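Local coordinates for protein mitochondrial enolase superfamily member 1 (Homo sapiens, PDB 4A35) that catalyses the magnesium-dependent dehydration of L-fuconate to 2-keto-3-deoxy-L-fuconate, a step in the breakdown of L-fucose, at residues A[65-68]-A[69-73]; A[140-143]-A[144-148]; A[202-205]-A[206-210]; A[231-234]-A[235-239]; A[429-433]-A[434-438]. All blocks are in the same frame, centred on the assembly; numbering follows the deposited sequence.

Contact 1 (A[65-68]-A[69-73]); sequences VVVC and AVNAL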
# COMPACT_ATOMS: atom_id res chain seq x y z
N VAL A 65 -15.18 -2.53 -0.74
CA VAL A 65 -14.15 -2.43 0.31
C VAL A 65 -13.78 -0.94 0.55
O VAL A 65 -13.63 -0.46 1.72
CB VAL A 65 -12.92 -3.33 -0.02
CG1 VAL A 65 -11.91 -3.28 1.12
CG2 VAL A 65 -13.34 -4.78 -0.32
N VAL A 66 -13.63 -0.19 -0.55
CA VAL A 66 -13.37 1.26 -0.53
C VAL A 66 -14.55 1.98 0.18
O VAL A 66 -14.34 2.82 1.09
CB VAL A 66 -13.08 1.82 -1.95
CG1 VAL A 66 -12.92 3.33 -1.91
CG2 VAL A 66 -11.84 1.15 -2.57
N VAL A 67 -15.81 1.66 -0.22
CA VAL A 67 -17.02 2.21 0.41
C VAL A 67 -16.94 1.97 1.95
O VAL A 67 -17.15 2.90 2.72
CB VAL A 67 -18.32 1.62 -0.23
CG1 VAL A 67 -19.56 1.94 0.63
CG2 VAL A 67 -18.49 2.16 -1.65
N CYS A 68 -16.57 0.74 2.38
CA CYS A 68 -16.41 0.41 3.79
C CYS A 68 -15.41 1.36 4.50
O CYS A 68 -15.65 1.84 5.61
CB CYS A 68 -15.95 -1.04 3.93
SG CYS A 68 -16.11 -1.67 5.61
N ALA A 69 -14.29 1.61 3.82
CA ALA A 69 -13.23 2.44 4.39
C ALA A 69 -13.66 3.93 4.40
O ALA A 69 -13.30 4.64 5.36
CB ALA A 69 -11.94 2.26 3.59
N VAL A 70 -14.48 4.37 3.41
CA VAL A 70 -15.03 5.74 3.44
C VAL A 70 -15.91 5.85 4.74
O VAL A 70 -15.78 6.82 5.50
CB VAL A 70 -15.81 6.14 2.16
CG1 VAL A 70 -16.56 7.50 2.39
CG2 VAL A 70 -14.84 6.26 0.96
N ASN A 71 -16.78 4.85 5.00
CA ASN A 71 -17.61 4.80 6.22
C ASN A 71 -16.75 4.86 7.50
O ASN A 71 -17.16 5.54 8.45
CB ASN A 71 -18.55 3.57 6.21
CG ASN A 71 -19.68 3.78 5.20
OD1 ASN A 71 -20.15 4.91 5.01
ND2 ASN A 71 -20.16 2.71 4.55
N ALA A 72 -15.55 4.21 7.51
CA ALA A 72 -14.63 4.25 8.66
C ALA A 72 -14.05 5.65 8.85
O ALA A 72 -13.76 6.04 9.99
CB ALA A 72 -13.50 3.22 8.48
N LEU A 73 -13.87 6.41 7.76
CA LEU A 73 -13.30 7.75 7.88
C LEU A 73 -14.32 8.83 8.15
O LEU A 73 -13.95 9.93 8.59
CB LEU A 73 -12.57 8.11 6.57
CG LEU A 73 -11.25 7.37 6.31
CD1 LEU A 73 -10.86 7.45 4.83
CD2 LEU A 73 -10.15 7.85 7.25
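Helix 63-73 of the N-terminal domain, where Val67 and Asn71 touch one turn apart, is a worked example of a short helix whose sides serve different neighbours. Four successive i to i+4 backbone bonds hold the turn. The straightest joins Asn71 N to Val67 O at 3.0 Å, with an N-H...O angle of 168°. Val70 N approaches Val66 O more closely, at 2.8 Å. Ala69 N to Val65 O and Ala72 N to Cys68 O are both 3.0 Å and more bent.

The side chains of Val67 and Asn71 run alongside each other in the same direction, and methyl CG1 of Val67 comes to 4.0 Å from amide ND2 of Asn71. With chi1 at -73°, Asn71 CG lies beside its own backbone N, which swings the amide back over the preceding turn. Elsewhere on the turn, Val70 CG2 rests 3.5 Å from Val66 O, and Ala69 CB lies at 3.5 Å from the same oxygen, so these aliphatic groups pack against the backbone of the turn before.

The apolar side is covered by the three-stranded sheet: Val66 meets Thr56 and Thr58, while Val67 lies on Val12 and Ala38, and Val70 on Val12 and Val40. Ala69 packs on Val111 and Ala115 of helix 110-131, and also, with Cys68, on Val65 of the second subunit. An antiparallel three-stranded sheet backed by helices is the hallmark of the capping domain of the enolase superfamily.

Contact 2 (A[140-143]-A[144-148]); sequences VDMD and PRMLV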
# COMPACT_ATOMS: atom_id res chain seq x y z
N VAL A 140 -4.90 28.53 -8.26
CA VAL A 140 -4.18 29.67 -8.90
C VAL A 140 -4.27 30.97 -8.05
O VAL A 140 -3.26 31.67 -7.88
CB VAL A 140 -4.67 29.90 -10.35
CG1 VAL A 140 -4.31 31.30 -10.90
CG2 VAL A 140 -4.16 28.79 -11.28
N ASP A 141 -5.46 31.28 -7.50
CA ASP A 141 -5.70 32.51 -6.75
C ASP A 141 -5.25 32.45 -5.30
O ASP A 141 -5.19 33.49 -4.65
CB ASP A 141 -7.19 32.88 -6.81
CG ASP A 141 -7.64 33.43 -8.17
OD1 ASP A 141 -6.75 33.66 -9.07
OD2 ASP A 141 -8.86 33.67 -8.33
N MET A 142 -4.87 31.25 -4.80
CA MET A 142 -4.51 31.03 -3.41
C MET A 142 -3.19 31.68 -3.07
O MET A 142 -2.23 31.61 -3.84
CB MET A 142 -4.42 29.52 -3.14
CG MET A 142 -4.86 29.16 -1.80
SD MET A 142 -4.83 27.37 -1.55
CE MET A 142 -6.51 26.92 -2.18
N ASP A 143 -3.15 32.33 -1.93
CA ASP A 143 -1.93 32.92 -1.41
C ASP A 143 -0.88 31.77 -1.23
O ASP A 143 -1.27 30.73 -0.65
CB ASP A 143 -2.28 33.58 -0.07
CG ASP A 143 -1.13 34.25 0.63
OD1 ASP A 143 -0.33 33.53 1.25
OD2 ASP A 143 -1.09 35.49 0.64
N PRO A 144 0.39 31.87 -1.68
CA PRO A 144 1.33 30.74 -1.47
C PRO A 144 1.38 30.21 -0.02
O PRO A 144 1.46 29.01 0.17
CB PRO A 144 2.67 31.31 -1.93
CG PRO A 144 2.28 32.30 -3.02
CD PRO A 144 1.04 32.96 -2.45
N ARG A 145 1.32 31.09 1.02
CA ARG A 145 1.37 30.59 2.40
C ARG A 145 0.12 29.73 2.72
O ARG A 145 0.21 28.71 3.45
CB ARG A 145 1.51 31.77 3.35
CG ARG A 145 2.88 32.42 3.15
CD ARG A 145 3.29 33.38 4.26
NE ARG A 145 4.70 33.78 4.12
CZ ARG A 145 5.74 33.11 4.62
NH1 ARG A 145 5.54 31.98 5.30
NH2 ARG A 145 6.98 33.55 4.43
N MET A 146 -1.03 30.13 2.15
CA MET A 146 -2.29 29.42 2.32
C MET A 146 -2.19 28.05 1.66
O MET A 146 -2.59 27.05 2.25
CB MET A 146 -3.49 30.23 1.76
CG MET A 146 -4.83 29.46 1.74
SD MET A 146 -5.34 29.08 3.42
CE MET A 146 -6.68 28.00 3.14
N LEU A 147 -1.70 28.01 0.42
CA LEU A 147 -1.55 26.74 -0.30
C LEU A 147 -0.62 25.77 0.49
O LEU A 147 -1.00 24.62 0.73
CB LEU A 147 -1.03 27.01 -1.73
CG LEU A 147 -1.16 25.77 -2.65
CD1 LEU A 147 -1.53 26.15 -4.04
CD2 LEU A 147 0.08 24.88 -2.62
N VAL A 148 0.57 26.24 0.94
CA VAL A 148 1.49 25.34 1.67
C VAL A 148 0.85 24.88 3.01
O VAL A 148 1.09 23.74 3.44
CB VAL A 148 2.94 25.87 1.86
CG1 VAL A 148 3.61 26.12 0.52
CG2 VAL A 148 2.96 27.12 2.73
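Met142 packs on Met146 and Leu147 where helix 144-148 begins, at an N-cap formed by Asp143 in the short link after helix 135-141. From CB, which points toward the new helix, the Met142 chain runs on to CG, and this atom sits 3.6 Å from Met146 CG, the two side chains passing at a slant. SD comes next, 3.6 Å from Leu147 CA and 3.8 Å from Leu147 CB. The bend at chi3, -88°, then turns CE aside from the extended line of the chain. Beyond the two segments the Met142 side chain also lies on Trp124 and Trp127 of helix 110-131. An alanine in place of Met142 keeps only CB, which would probably open a gap between Leu147, Met146 and these tryptophans.

The opening helical bond is a straight one, from Leu147 N to Asp143 O at 3.0 Å, and Met146 N adds a weak bond to the same oxygen. Pro144 occupies the first turn, where its lack of an N-H costs nothing. The cap is made by the side chain: Asp143 CG stands anti to its own N, chi1 180°, which carries OD1 across to Arg145 N at 3.0 Å; the donor meets OD1 on the anti side, 24° out of the carboxylate plane.

Contact 3 (A[202-205]-A[206-210]); sequences DDTL and KQLCA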
# COMPACT_ATOMS: atom_id res chain seq x y z
N ASP A 202 -7.18 -6.07 -36.56
CA ASP A 202 -6.45 -5.09 -37.38
C ASP A 202 -7.39 -4.01 -37.90
O ASP A 202 -7.11 -2.82 -37.77
CB ASP A 202 -5.80 -5.81 -38.58
CG ASP A 202 -4.50 -6.54 -38.28
OD1 ASP A 202 -4.20 -6.77 -37.08
OD2 ASP A 202 -3.79 -6.90 -39.25
N ASP A 203 -8.51 -4.43 -38.51
CA ASP A 203 -9.54 -3.53 -39.05
C ASP A 203 -10.06 -2.60 -37.98
O ASP A 203 -10.11 -1.38 -38.22
CB ASP A 203 -10.68 -4.35 -39.67
CG ASP A 203 -10.34 -4.96 -41.02
OD1 ASP A 203 -9.36 -4.50 -41.66
OD2 ASP A 203 -11.09 -5.86 -41.47
N THR A 204 -10.44 -3.13 -36.81
CA THR A 204 -10.95 -2.29 -35.72
C THR A 204 -9.92 -1.21 -35.32
O THR A 204 -10.26 -0.03 -35.14
CB THR A 204 -11.30 -3.15 -34.50
OG1 THR A 204 -12.40 -3.98 -34.82
CG2 THR A 204 -11.64 -2.31 -33.29
N LEU A 205 -8.67 -1.66 -35.14
CA LEU A 205 -7.61 -0.73 -34.71
C LEU A 205 -7.37 0.34 -35.80
O LEU A 205 -7.20 1.52 -35.45
CB LEU A 205 -6.33 -1.49 -34.39
CG LEU A 205 -5.13 -0.67 -33.94
CD1 LEU A 205 -5.46 0.21 -32.76
CD2 LEU A 205 -3.94 -1.59 -33.66
N LYS A 206 -7.37 -0.06 -37.11
CA LYS A 206 -7.20 0.93 -38.18
C LYS A 206 -8.34 1.96 -38.16
O LYS A 206 -8.09 3.15 -38.34
CB LYS A 206 -7.09 0.26 -39.58
CG LYS A 206 -5.83 -0.58 -39.74
CD LYS A 206 -5.95 -1.58 -40.89
CE LYS A 206 -4.66 -2.36 -41.06
NZ LYS A 206 -4.71 -3.32 -42.21
N GLN A 207 -9.58 1.51 -37.90
CA GLN A 207 -10.78 2.37 -37.82
C GLN A 207 -10.66 3.41 -36.68
O GLN A 207 -10.90 4.61 -36.90
CB GLN A 207 -12.05 1.52 -37.66
CG GLN A 207 -12.46 0.83 -38.97
CD GLN A 207 -13.59 -0.18 -38.88
OE1 GLN A 207 -13.69 -1.01 -37.97
NE2 GLN A 207 -14.42 -0.19 -39.91
N LEU A 208 -10.26 2.95 -35.48
CA LEU A 208 -10.08 3.85 -34.31
C LEU A 208 -9.00 4.90 -34.57
O LEU A 208 -9.20 6.09 -34.26
CB LEU A 208 -9.74 3.05 -33.07
CG LEU A 208 -10.86 2.14 -32.57
CD1 LEU A 208 -10.30 1.17 -31.56
CD2 LEU A 208 -12.03 2.96 -32.00
N CYS A 209 -7.87 4.47 -35.16
CA CYS A 209 -6.76 5.37 -35.54
C CYS A 209 -7.23 6.44 -36.52
O CYS A 209 -7.01 7.63 -36.29
CB CYS A 209 -5.60 4.57 -36.11
SG CYS A 209 -4.69 3.63 -34.88
N ALA A 210 -7.89 6.01 -37.63
CA ALA A 210 -8.39 6.92 -38.65
C ALA A 210 -9.35 7.93 -38.04
O ALA A 210 -9.24 9.13 -38.35
CB ALA A 210 -9.08 6.13 -39.76
O HOH W 1 -2.44 -4.80 -41.35
O HOH W 2 -14.67 -2.89 -35.64
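Lys206 and Asp202 face each other across the first turn of helix 202-214, in the barrel domain just ahead of strand 219-223. Lys206 N donates to Asp202 O at 2.8 Å, and the aliphatic part of the side chain lies back over that carbonyl, with CG 3.2 Å from Asp202 O. Its extended chain ends near the acid without touching it: NZ gives a hydrogen bond to a water at 2.8 Å, and this water donates in turn to Asp202 OD2. The other oxygen of Asp202, OD1, is taken by a salt bridge to Arg233 of helix 228-242.

Gln207 follows, bound through its N to Asp203 O. With chi1 at -76° its CG sits beside the backbone N, and the chain folds back along the previous turn. A second water links the side chains of Gln207 and Thr204, donating to Gln207 OE1 at 3.2 Å and hydrogen-bonded to Thr204 OG1 at 2.6 Å; that hydroxyl is also joined to Ser201 OG.

Leu208 is apolar; its N bonds to Thr204 O, and its side chain lies beside that of Thr204, pointing the same way, with CD1 4.1 Å from Thr204 CG2. Beyond the segments it packs on Cys195 and Tyr200. At Cys209, SG comes to 4.1 Å from Leu205 CD1, and both residues rest on Cys195. Ala210 closes the segment through its backbone bond to Lys206 O.

The chemistry implies two kinds of surface on one helix: opposite charges coupled through water, which would probably soften their attraction, and an apolar strip that packs on Cys195, Tyr200 and helix 228-242.

Contact 4 (A[231-234]-A[235-239]); sequences DMRR and CQIIR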
# COMPACT_ATOMS: atom_id res chain seq x y z
N ASP A 231 2.08 -7.10 -29.69
CA ASP A 231 2.55 -5.73 -29.53
C ASP A 231 3.15 -5.22 -30.83
O ASP A 231 2.88 -4.10 -31.23
CB ASP A 231 3.57 -5.61 -28.38
CG ASP A 231 3.01 -5.85 -26.99
OD1 ASP A 231 1.76 -5.75 -26.82
OD2 ASP A 231 3.83 -6.11 -26.06
N MET A 232 3.94 -6.05 -31.51
CA MET A 232 4.51 -5.64 -32.78
C MET A 232 3.42 -5.44 -33.84
O MET A 232 3.45 -4.40 -34.51
CB MET A 232 5.56 -6.61 -33.25
CG MET A 232 6.93 -6.12 -32.83
SD MET A 232 8.03 -7.47 -33.02
CE MET A 232 9.19 -7.07 -31.84
N ARG A 233 2.42 -6.34 -33.91
CA ARG A 233 1.27 -6.22 -34.83
C ARG A 233 0.55 -4.85 -34.63
O ARG A 233 0.34 -4.14 -35.61
CB ARG A 233 0.26 -7.39 -34.63
CG ARG A 233 -1.15 -7.15 -35.28
CD ARG A 233 -2.14 -8.25 -34.95
NE ARG A 233 -2.80 -8.09 -33.64
CZ ARG A 233 -3.94 -7.44 -33.42
NH1 ARG A 233 -4.59 -6.84 -34.43
NH2 ARG A 233 -4.46 -7.38 -32.20
N ARG A 234 0.17 -4.51 -33.38
CA ARG A 234 -0.59 -3.30 -33.10
C ARG A 234 0.25 -2.02 -33.20
O ARG A 234 -0.27 -0.99 -33.65
CB ARG A 234 -1.32 -3.40 -31.74
CG ARG A 234 -2.45 -4.46 -31.74
CD ARG A 234 -3.20 -4.47 -30.42
NE ARG A 234 -2.28 -4.95 -29.41
CZ ARG A 234 -1.78 -4.22 -28.42
NH1 ARG A 234 -2.23 -2.97 -28.22
NH2 ARG A 234 -0.85 -4.72 -27.62
N CYS A 235 1.54 -2.05 -32.77
CA CYS A 235 2.41 -0.88 -32.86
C CYS A 235 2.68 -0.58 -34.33
O CYS A 235 2.66 0.59 -34.71
CB CYS A 235 3.71 -1.09 -32.08
SG CYS A 235 3.49 -1.03 -30.29
N GLN A 236 2.85 -1.62 -35.17
CA GLN A 236 3.05 -1.45 -36.63
C GLN A 236 1.84 -0.73 -37.26
O GLN A 236 2.01 0.26 -37.98
CB GLN A 236 3.29 -2.79 -37.33
CG GLN A 236 3.76 -2.64 -38.80
CD GLN A 236 5.10 -1.95 -38.88
OE1 GLN A 236 6.10 -2.44 -38.38
NE2 GLN A 236 5.14 -0.76 -39.43
N ILE A 237 0.64 -1.18 -36.93
CA ILE A 237 -0.59 -0.57 -37.46
C ILE A 237 -0.68 0.90 -37.03
O ILE A 237 -0.92 1.77 -37.88
CB ILE A 237 -1.86 -1.37 -37.05
CG1 ILE A 237 -1.93 -2.70 -37.84
CG2 ILE A 237 -3.15 -0.53 -37.22
CD1 ILE A 237 -2.74 -3.75 -37.21
N ILE A 238 -0.46 1.20 -35.74
CA ILE A 238 -0.59 2.58 -35.28
C ILE A 238 0.48 3.47 -35.94
O ILE A 238 0.15 4.52 -36.48
CB ILE A 238 -0.59 2.68 -33.74
CG1 ILE A 238 -1.82 1.91 -33.15
CG2 ILE A 238 -0.59 4.15 -33.29
CD1 ILE A 238 -1.69 1.71 -31.55
N ARG A 239 1.75 3.05 -35.87
CA ARG A 239 2.86 3.82 -36.41
C ARG A 239 2.69 4.07 -37.94
O ARG A 239 2.96 5.19 -38.37
CB ARG A 239 4.22 3.16 -36.05
CG ARG A 239 5.47 3.96 -36.41
CD ARG A 239 5.42 5.42 -36.01
NE ARG A 239 6.05 5.67 -34.71
CZ ARG A 239 6.01 6.83 -34.09
NH1 ARG A 239 5.31 7.84 -34.61
NH2 ARG A 239 6.64 6.99 -32.93
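Cys235 presses back on the carbonyl of Asp231 in the close-packed part of this contact, its CB 3.2 Å and its SG 3.3 Å from Asp231 O, while Cys235 N bonds to the same oxygen at 2.9 Å. One turn on, Ile238 repeats the pattern: chi1 of -63° places CG1 beside the backbone N and 3.3 Å from Arg234 O, the acceptor of Ile238 N. Both side chains are buried against Val222, with Met250 beyond Cys235 and Leu248 beyond Ile238.

This is the inner side of helix 228-242, the helical link of a beta-alpha-beta crossover between barrel strands 219-223 and 247-251. Here Arg234 is buried too. Its NH2 forms a salt bridge with Asp231 OD1 at 2.9 Å and also donates to the backbone O of Lys223, probably the proton donor or acceptor, while NE pairs with Asp230. Asp231 OD2 is held separately by Gly225 N and Trp264 NE1, so the pair is gripped from several directions.

Ile237 faces helix 202-214; its N lies 3.3 Å from Arg233 O, the longest of the four helical bonds. The Arg233 guanidinium is held as well, NH1 by Asp202 and NH2 by Asp230 OD1 and Tyr200 O, with Arg234 CG over one face, offset toward the rim. Looser is the side of Met232 and Gln236, joined through Gln236 N to Met232 O at 2.9 Å; NE2 of Gln236 is hydrogen-bonded to Asp240 OD1.

Contact 5 (A[429-433]-A[434-438]); sequences YPDGE and VWKKL. With EDO (1,2-ethanediol), chain H.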
# COMPACT_ATOMS: atom_id res chain seq x y z
N TYR A 429 -24.20 -0.48 -7.56
CA TYR A 429 -23.99 -1.91 -7.38
C TYR A 429 -24.33 -2.33 -5.92
O TYR A 429 -23.78 -1.75 -4.97
CB TYR A 429 -22.55 -2.31 -7.76
CG TYR A 429 -22.36 -3.81 -7.64
CD1 TYR A 429 -22.70 -4.66 -8.69
CD2 TYR A 429 -21.89 -4.38 -6.45
CE1 TYR A 429 -22.61 -6.05 -8.55
CE2 TYR A 429 -21.76 -5.77 -6.32
CZ TYR A 429 -22.15 -6.60 -7.36
OH TYR A 429 -22.08 -7.97 -7.26
N PRO A 430 -25.14 -3.38 -5.69
CA PRO A 430 -25.73 -4.33 -6.67
C PRO A 430 -27.16 -4.04 -7.13
O PRO A 430 -27.67 -4.76 -7.99
CB PRO A 430 -25.75 -5.63 -5.84
CG PRO A 430 -26.15 -5.14 -4.46
CD PRO A 430 -25.39 -3.83 -4.29
N ASP A 431 -27.82 -3.00 -6.60
CA ASP A 431 -29.26 -2.86 -6.85
C ASP A 431 -29.73 -1.85 -7.92
O ASP A 431 -30.93 -1.77 -8.18
CB ASP A 431 -29.97 -2.59 -5.50
CG ASP A 431 -29.82 -3.76 -4.50
OD1 ASP A 431 -29.79 -4.94 -4.95
OD2 ASP A 431 -29.64 -3.48 -3.30
N GLY A 432 -28.82 -1.19 -8.64
CA GLY A 432 -29.19 -0.29 -9.72
C GLY A 432 -29.71 -1.09 -10.91
O GLY A 432 -29.38 -2.27 -11.04
N GLU A 433 -30.52 -0.45 -11.76
CA GLU A 433 -31.16 -1.09 -12.95
C GLU A 433 -30.17 -1.92 -13.77
O GLU A 433 -30.48 -3.07 -14.12
CB GLU A 433 -31.83 -0.03 -13.87
CG GLU A 433 -32.09 -0.53 -15.32
CD GLU A 433 -32.31 0.47 -16.45
OE1 GLU A 433 -32.96 1.52 -16.18
OE2 GLU A 433 -31.94 0.17 -17.61
N VAL A 434 -29.00 -1.35 -14.09
CA VAL A 434 -28.04 -2.00 -14.96
C VAL A 434 -27.56 -3.32 -14.33
O VAL A 434 -27.54 -4.35 -15.03
CB VAL A 434 -26.87 -1.05 -15.33
CG1 VAL A 434 -25.74 -1.78 -16.06
CG2 VAL A 434 -27.38 0.13 -16.16
N TRP A 435 -27.26 -3.32 -13.01
CA TRP A 435 -26.75 -4.52 -12.33
C TRP A 435 -27.85 -5.51 -12.05
O TRP A 435 -27.55 -6.70 -12.01
CB TRP A 435 -25.95 -4.14 -11.08
CG TRP A 435 -24.72 -3.40 -11.52
CD1 TRP A 435 -24.53 -2.04 -11.52
CD2 TRP A 435 -23.63 -3.95 -12.29
NE1 TRP A 435 -23.37 -1.72 -12.19
CE2 TRP A 435 -22.80 -2.88 -12.67
CE3 TRP A 435 -23.27 -5.27 -12.66
CZ2 TRP A 435 -21.63 -3.07 -13.43
CZ3 TRP A 435 -22.15 -5.45 -13.46
CH2 TRP A 435 -21.30 -4.37 -13.76
N LYS A 436 -29.13 -5.08 -11.96
CA LYS A 436 -30.23 -6.03 -11.79
C LYS A 436 -30.46 -6.76 -13.15
O LYS A 436 -30.92 -7.90 -13.16
CB LYS A 436 -31.52 -5.32 -11.31
CG LYS A 436 -31.50 -4.96 -9.83
CD LYS A 436 -32.75 -4.18 -9.43
CE LYS A 436 -33.03 -4.26 -7.94
NZ LYS A 436 -34.02 -3.24 -7.52
N LYS A 437 -30.08 -6.12 -14.27
CA LYS A 437 -30.25 -6.73 -15.60
C LYS A 437 -29.05 -7.65 -15.88
O LYS A 437 -29.20 -8.69 -16.52
CB LYS A 437 -30.36 -5.64 -16.69
CG LYS A 437 -31.75 -4.98 -16.73
CD LYS A 437 -31.81 -3.78 -17.70
CE LYS A 437 -33.23 -3.30 -17.85
NZ LYS A 437 -33.31 -2.16 -18.86
N LEU A 438 -27.84 -7.23 -15.46
CA LEU A 438 -26.63 -8.01 -15.73
C LEU A 438 -26.46 -9.18 -14.76
O LEU A 438 -25.78 -10.16 -15.10
CB LEU A 438 -25.39 -7.11 -15.67
CG LEU A 438 -25.31 -6.06 -16.82
CD1 LEU A 438 -24.07 -5.17 -16.66
CD2 LEU A 438 -25.23 -6.73 -18.19
C1 EDO H . -36.50 -0.61 -19.53
O1 EDO H . -35.29 -0.31 -18.85
C2 EDO H . -37.39 -1.34 -18.45
O2 EDO H . -36.75 -2.49 -17.94
O HOH W 3 -26.88 -7.21 -8.99
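A T-shaped aromatic pair, Tyr429 against Trp435, and a one-turn salt bridge lie at the start of helix 433-438, the last helix of the chain. Tyr429 brings an edge to the face of the indole: its CD1 lies 3.7 Å from Trp435 CG, and the ring plane stands at 79° to the five-membered ring. Leu438 CD1 lies over the opposite face of the indole, 3.8 Å above it and offset toward the rim, while NE1 donates to Arg16 O, so the ring is contacted on both faces and held at its polar edge. Pro430 follows a cis peptide bond, which folds its CB over the centre of one tyrosine face.

Gly432 is the N-cap residue, and the helix sets off from it with Lys436 N bonded to Gly432 O at 3.0 Å. Lys437 N makes the next such bond, to Glu433 O at 3.1 Å.

Glu433 and Lys437, both extended, slant across each other on the outer side. Lys437 NZ reaches Glu433 OE2 at 3.0 Å from above the carboxylate, 57° out of its plane. An alanine at Glu433 removes that carboxylate and would probably leave Lys437 NZ without its charged mate and freer to swing. The same NZ donates at 2.7 Å to O1 of a 1,2-ethanediol molecule, probably from the crystallisation liquor. Val434 packs on His427 of the preceding helix 421-427.

In the fold
Contacts 3 and 4 form one unit of the barrel domain: their centres are 11 Å apart, and besides the salt bridge of Asp202 OD1 with Arg233 NH1 at 2.7 Å, Leu205 CD2 packs on Arg234 CB at 3.7 Å. Contact 4 is nearest the chemistry, the side chain of Arg234 being about 5 Å from that of Lys223 and about 13 Å from a bound magnesium ion. Contacts 1 and 5, with nearest atoms about 7 Å apart, both adjoin strand 7-16, and the side chain of Trp435 is about 9 Å from that of Tyr35, which probably binds substrate. Contact 2 lies about 20 Å in nearest atoms from contact 1 and about 33 Å from contacts 3, 4 and 5.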